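Local coordinates for protein inactive dihydroorotase-like domain (Chaetomium thermophilum, PDB 5NNL) that is an inactive dihydroorotase-like domain that probably belongs to the amidohydrolase-type alpha/beta-barrel proteins, at residues R29-S34 and R68-D73; Y182-S187 and A205-L210. All coordinates share one frame; numbering follows the deposited sequence. Where two conformers were deposited one is given.

From the N terminus the chain enters the barrel through strand 3-11 and forms helix 26-37, where contact 1 begins. It then runs through strand 39-44 and helix 56-64, and the linker 68-73 comes back to touch that first long helix just before strand 73-79, closing contact 1. Contact 2 starts much later, on the short helix 181-185 that follows strand 175-180, and closes when helix 200-207 returns ahead of strand 215-217; the disulfide C191-C194 lies within this loop. The two loops are in series, neither nested nor crossed. The centres of the two contacts are about 29 Å apart, on opposite sides of the chain's centre, and each ties together a separate part of the fold.

Contact 1. Residues R29-S34 and R68-D73; sequences RVTQAS and RGVYCD
T31 meets the backbone of V70 and Y71 and the side chains of V70, Y71 and C72 as the linker passes its helix. Its hydroxyl accepts a nearly straight hydrogen bond from the amide of Y71, with Y71 N 3.2 Å from T31 OG1 and an N-H...O angle of 167°. With chi1 at 64°, OG1 lies between the backbone N and the carbonyl carbon, where it also donates to the carbonyl oxygen of Q28 one turn back; the hydroxyl thus bridges helix and linker. The rest of the side chain is apolar contact: T31 CG2 lies 3.8 Å from V70 CG1, the two side chains crossing at about a right angle, and T31 CB sits 3.6 Å from C72 SG. S34 CB reaches the same sulfur more loosely, at 4.1 Å.

One residue along the helix, Q32 runs alongside Y71, both pointing the same way. Its CG approaches the ring obliquely, 3.3 Å from Y71 CD2, while Q32 NE2 comes to 3.7 Å from Y71 CE2 with the amide plane nearly perpendicular to the ring (87°).

Further out, F326 makes an edge-to-face pair with Y71, Q28 NE2 bonds to the carbonyl of G69, and V70 pairs by backbone with G333. S34 turns its hydroxyl back to V30 O, and both S34 and C72 rest on I42 of strand 39-44. This is the layering of an alpha/beta barrel: an outer helix packed against the linker that feeds the chain into strand 73-79.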
loop_
_atom_site.group_PDB
_atom_site.type_symbol
_atom_site.label_atom_id
_atom_site.label_comp_id
_atom_site.label_asym_id
_atom_site.label_seq_id
_atom_site.Cartn_x
_atom_site.Cartn_y
_atom_site.Cartn_z
ATOM N N ARG A 29 2.219 9.923 12.716
ATOM C CA ARG A 29 3.398 10.339 11.967
ATOM C C ARG A 29 3.362 9.810 10.539
ATOM O O ARG A 29 3.807 10.492 9.607
ATOM C CB ARG A 29 4.671 9.885 12.678
ATOM C CG ARG A 29 5.931 10.215 11.899
ATOM C CD ARG A 29 7.098 10.536 12.810
ATOM N NE ARG A 29 8.371 10.446 12.102
ATOM C CZ ARG A 29 9.558 10.370 12.698
ATOM N NH1 ARG A 29 9.644 10.363 14.021
ATOM N NH2 ARG A 29 10.662 10.292 11.968
ATOM N N VAL A 30 2.834 8.600 10.341
ATOM C CA VAL A 30 2.723 8.062 8.987
ATOM C C VAL A 30 1.789 8.927 8.152
ATOM O O VAL A 30 2.033 9.160 6.963
ATOM C CB VAL A 30 2.260 6.593 9.025
ATOM C CG1 VAL A 30 1.872 6.096 7.628
ATOM C CG2 VAL A 30 3.360 5.723 9.591
ATOM N N THR A 31 0.702 9.419 8.755
ATOM C CA THR A 31 -0.198 10.303 8.020
ATOM C C THR A 31 0.463 11.641 7.716
ATOM O O THR A 31 0.109 12.287 6.723
ATOM C CB THR A 31 -1.499 10.518 8.798
ATOM O OG1 THR A 31 -1.228 11.190 10.037
ATOM C CG2 THR A 31 -2.183 9.192 9.069
ATOM N N GLN A 32 1.417 12.074 8.546
ATOM C CA GLN A 32 2.164 13.297 8.258
ATOM C C GLN A 32 3.012 13.127 7.007
ATOM O O GLN A 32 2.913 13.911 6.057
ATOM C CB GLN A 32 3.068 13.671 9.436
ATOM C CG GLN A 32 2.359 14.019 10.727
ATOM C CD GLN A 32 3.337 14.324 11.855
ATOM O OE1 GLN A 32 4.499 14.659 11.612
ATOM N NE2 GLN A 32 2.870 14.210 13.093
ATOM N N ALA A 33 3.879 12.113 7.007
ATOM C CA ALA A 33 4.735 11.865 5.856
ATOM C C ALA A 33 3.917 11.534 4.616
ATOM O O ALA A 33 4.347 11.825 3.494
ATOM C CB ALA A 33 5.715 10.734 6.170
ATOM N N SER A 34 2.740 10.927 4.791
ATOM C CA SER A 34 1.891 10.620 3.646
ATOM C C SER A 34 1.381 11.893 2.979
ATOM O O SER A 34 1.550 12.080 1.768
ATOM C CB SER A 34 0.724 9.733 4.079
ATOM O OG SER A 34 1.166 8.424 4.392
ATOM N N ARG A 68 -5.716 11.129 18.586
ATOM C CA ARG A 68 -4.842 12.293 18.711
ATOM C C ARG A 68 -4.752 13.114 17.429
ATOM O O ARG A 68 -4.016 14.109 17.415
ATOM C CB ARG A 68 -3.431 11.869 19.139
ATOM C CG ARG A 68 -2.978 10.514 18.614
ATOM C CD ARG A 68 -1.529 10.507 18.144
ATOM N NE ARG A 68 -0.543 10.651 19.213
ATOM C CZ ARG A 68 -0.320 9.748 20.163
ATOM N NH1 ARG A 68 -1.029 8.626 20.217
ATOM N NH2 ARG A 68 0.614 9.974 21.077
ATOM N N GLY A 69 -5.460 12.734 16.365
ATOM C CA GLY A 69 -5.490 13.523 15.147
ATOM C C GLY A 69 -4.587 12.993 14.051
ATOM O O GLY A 69 -3.424 12.659 14.301
ATOM N N VAL A 70 -5.110 12.918 12.829
ATOM C CA VAL A 70 -4.343 12.473 11.674
ATOM C C VAL A 70 -4.357 13.574 10.622
ATOM O O VAL A 70 -5.214 14.462 10.623
ATOM C CB VAL A 70 -4.875 11.153 11.082
ATOM C CG1 VAL A 70 -4.474 9.990 11.962
ATOM C CG2 VAL A 70 -6.387 11.205 10.906
ATOM N N TYR A 71 -3.388 13.499 9.712
ATOM C CA TYR A 71 -3.163 14.546 8.727
ATOM C C TYR A 71 -3.521 14.124 7.311
ATOM O O TYR A 71 -3.326 14.907 6.376
ATOM C CB TYR A 71 -1.706 15.005 8.797
ATOM C CG TYR A 71 -1.397 15.655 10.122
ATOM C CD1 TYR A 71 -1.765 16.974 10.373
ATOM C CD2 TYR A 71 -0.771 14.943 11.137
ATOM C CE1 TYR A 71 -1.498 17.572 11.590
ATOM C CE2 TYR A 71 -0.498 15.533 12.358
ATOM C CZ TYR A 71 -0.867 16.847 12.579
ATOM O OH TYR A 71 -0.600 17.448 13.788
ATOM N N CYS A 72 -4.031 12.910 7.132
ATOM C CA CYS A 72 -4.694 12.500 5.907
ATOM C C CYS A 72 -5.855 11.598 6.307
ATOM O O CYS A 72 -5.972 11.191 7.466
ATOM C CB CYS A 72 -3.725 11.795 4.944
ATOM S SG CYS A 72 -3.080 10.210 5.526
ATOM N N ASP A 73 -6.733 11.305 5.352
ATOM C CA ASP A 73 -7.796 10.344 5.605
ATOM C C ASP A 73 -7.246 8.924 5.507
ATOM O O ASP A 73 -6.213 8.672 4.878
ATOM C CB ASP A 73 -8.948 10.541 4.620
ATOM C CG ASP A 73 -9.635 11.882 4.790
ATOM O OD1 ASP A 73 -9.485 12.492 5.870
ATOM O OD2 ASP A 73 -10.325 12.323 3.847
#

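Contact 2. Residues Y182-S187 and A205-L210; sequences YSLFLS and ALWEHL
L184 pushes its CD2 methyl into the angle formed by L206 and W207. That methyl stands over one face of the indole, 4.1 Å from the centroid of the five-membered ring and only 18° off its normal, a CH-pi contact displaced toward the rim. W207 CG lies anti to its carbonyl carbon, beside the backbone N (chi1 -81°). The same L184 CD2 touches L206 CB at 3.8 Å, while L184 CB lies 3.8 Å from W207 CZ2. Further along the same flank of L206, its CD1 comes to 4.4 Å from S183 CB, a looser contact.

F185 meets the edge of the indole, the two side chains crossing at about a right angle. The benzo edge of W207 is directed toward the phenyl face in an offset edge-to-face pair, the six-membered centroids separated by 5.8 Å. R254 lies against both residues: it forms a cation-pi interaction with W207 and touches F185.

At the polar edge, W207 NE1 donates to L184 O over 3.0 Å, with an N-H...O angle of 159°. The donor lies in the carbonyl plane on a lone pair, and the oxygen is almost in the plane of the indole, so the bond fixes the rotation of the ring while its face stays against L184. Q203 NE2 likewise donates to S183 O. A type I turn spans W207 to L210, and H209 ND1 folds back to A205 O at 2.6 Å. This is side-chain packing between two short helical segments in the connection from strand 175-180 to strand 215-217, consistent with the alpha/beta barrel of amidohydrolase-type proteins.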
loop_
_atom_site.group_PDB
_atom_site.type_symbol
_atom_site.label_atom_id
_atom_site.label_comp_id
_atom_site.label_asym_id
_atom_site.label_seq_id
_atom_site.Cartn_x
_atom_site.Cartn_y
_atom_site.Cartn_z
ATOM N N TYR A 182 9.185 0.053 -4.736
ATOM C CA TYR A 182 10.581 -0.365 -4.639
ATOM C C TYR A 182 10.863 -1.597 -5.490
ATOM O O TYR A 182 11.978 -1.752 -6.002
ATOM C CB TYR A 182 10.956 -0.660 -3.185
ATOM C CG TYR A 182 11.449 0.524 -2.376
ATOM C CD1 TYR A 182 11.355 1.827 -2.854
ATOM C CD2 TYR A 182 12.020 0.329 -1.124
ATOM C CE1 TYR A 182 11.811 2.896 -2.101
ATOM C CE2 TYR A 182 12.476 1.386 -0.369
ATOM C CZ TYR A 182 12.371 2.664 -0.857
ATOM O OH TYR A 182 12.831 3.706 -0.085
ATOM N N SER A 183 9.877 -2.485 -5.643
ATOM C CA SER A 183 10.088 -3.701 -6.421
ATOM C C SER A 183 10.514 -3.399 -7.853
ATOM O O SER A 183 11.218 -4.206 -8.471
ATOM C CB SER A 183 8.816 -4.549 -6.434
ATOM O OG SER A 183 8.513 -5.056 -5.148
ATOM N N LEU A 184 10.088 -2.262 -8.406
ATOM C CA LEU A 184 10.421 -1.933 -9.787
ATOM C C LEU A 184 11.817 -1.346 -9.940
ATOM O O LEU A 184 12.329 -1.296 -11.064
ATOM C CB LEU A 184 9.397 -0.949 -10.359
ATOM C CG LEU A 184 7.969 -1.457 -10.587
ATOM C CD1 LEU A 184 7.140 -0.396 -11.290
ATOM C CD2 LEU A 184 7.944 -2.755 -11.386
ATOM N N PHE A 185 12.447 -0.912 -8.848
ATOM C CA PHE A 185 13.727 -0.221 -8.915
ATOM C C PHE A 185 14.805 -0.848 -8.041
ATOM O O PHE A 185 15.922 -0.320 -7.992
ATOM C CB PHE A 185 13.539 1.250 -8.531
ATOM C CG PHE A 185 12.496 1.947 -9.344
ATOM C CD1 PHE A 185 12.807 2.465 -10.586
ATOM C CD2 PHE A 185 11.199 2.074 -8.871
ATOM C CE1 PHE A 185 11.850 3.096 -11.342
ATOM C CE2 PHE A 185 10.233 2.711 -9.623
ATOM C CZ PHE A 185 10.560 3.222 -10.861
ATOM N N LEU A 186 14.505 -1.953 -7.355
ATOM C CA LEU A 186 15.482 -2.709 -6.581
ATOM C C LEU A 186 15.274 -4.191 -6.847
ATOM O O LEU A 186 14.134 -4.662 -6.885
ATOM C CB LEU A 186 15.359 -2.446 -5.075
ATOM C CG LEU A 186 15.585 -1.017 -4.587
ATOM C CD1 LEU A 186 15.120 -0.892 -3.151
ATOM C CD2 LEU A 186 17.045 -0.621 -4.707
ATOM N N SER A 187 16.379 -4.922 -7.017
ATOM C CA SER A 187 16.334 -6.352 -7.300
ATOM C C SER A 187 17.428 -7.055 -6.501
ATOM O O SER A 187 18.204 -6.425 -5.777
ATOM C CB SER A 187 16.495 -6.624 -8.801
ATOM O OG SER A 187 17.845 -6.477 -9.207
ATOM N N ALA A 205 9.909 -8.998 -15.799
ATOM C CA ALA A 205 8.556 -9.477 -16.041
ATOM C C ALA A 205 7.522 -8.489 -15.515
ATOM O O ALA A 205 6.453 -8.329 -16.117
ATOM C CB ALA A 205 8.365 -10.851 -15.402
ATOM N N LEU A 206 7.826 -7.803 -14.412
ATOM C CA LEU A 206 6.903 -6.809 -13.876
ATOM C C LEU A 206 6.780 -5.612 -14.814
ATOM O O LEU A 206 5.671 -5.141 -15.096
ATOM C CB LEU A 206 7.365 -6.358 -12.489
ATOM C CG LEU A 206 7.383 -7.415 -11.379
ATOM C CD1 LEU A 206 7.916 -6.808 -10.093
ATOM C CD2 LEU A 206 6.000 -8.011 -11.154
ATOM N N TRP A 207 7.912 -5.101 -15.301
ATOM C CA TRP A 207 7.877 -3.983 -16.237
ATOM C C TRP A 207 7.139 -4.345 -17.517
ATOM O O TRP A 207 6.500 -3.481 -18.132
ATOM C CB TRP A 207 9.299 -3.522 -16.551
ATOM C CG TRP A 207 9.857 -2.630 -15.488
ATOM C CD1 TRP A 207 10.685 -2.986 -14.462
ATOM C CD2 TRP A 207 9.609 -1.229 -15.337
ATOM N NE1 TRP A 207 10.969 -1.888 -13.682
ATOM C CE2 TRP A 207 10.320 -0.798 -14.199
ATOM C CE3 TRP A 207 8.857 -0.297 -16.056
ATOM C CZ2 TRP A 207 10.301 0.528 -13.764
ATOM C CZ3 TRP A 207 8.837 1.016 -15.624
ATOM C CH2 TRP A 207 9.555 1.417 -14.489
ATOM N N GLU A 208 7.194 -5.609 -17.926
ATOM C CA GLU A 208 6.519 -6.051 -19.138
ATOM C C GLU A 208 5.050 -6.377 -18.919
ATOM O O GLU A 208 4.362 -6.715 -19.888
ATOM C CB GLU A 208 7.233 -7.274 -19.711
ATOM C CG GLU A 208 8.630 -6.980 -20.219
ATOM C CD GLU A 208 9.343 -8.231 -20.678
ATOM O OE1 GLU A 208 8.752 -9.324 -20.544
ATOM O OE2 GLU A 208 10.486 -8.122 -21.169
ATOM N N HIS A 209 4.555 -6.299 -17.681
ATOM C CA HIS A 209 3.147 -6.548 -17.393
ATOM C C HIS A 209 2.458 -5.336 -16.774
ATOM O O HIS A 209 1.434 -5.486 -16.100
ATOM C CB HIS A 209 2.995 -7.764 -16.478
ATOM C CG HIS A 209 3.242 -9.067 -17.168
ATOM N ND1 HIS A 209 4.509 -9.545 -17.424
ATOM C CD2 HIS A 209 2.385 -9.986 -17.674
ATOM C CE1 HIS A 209 4.422 -10.706 -18.048
ATOM N NE2 HIS A 209 3.143 -10.995 -18.213
ATOM N N LEU A 210 2.991 -4.138 -16.989
ATOM C CA LEU A 210 2.365 -2.936 -16.447
ATOM C C LEU A 210 0.874 -2.824 -16.757
ATOM O O LEU A 210 0.128 -2.361 -15.882
ATOM C CB LEU A 210 3.112 -1.694 -16.951
ATOM C CG LEU A 210 4.527 -1.513 -16.400
ATOM C CD1 LEU A 210 5.220 -0.344 -17.093
ATOM C CD2 LEU A 210 4.514 -1.301 -14.906
#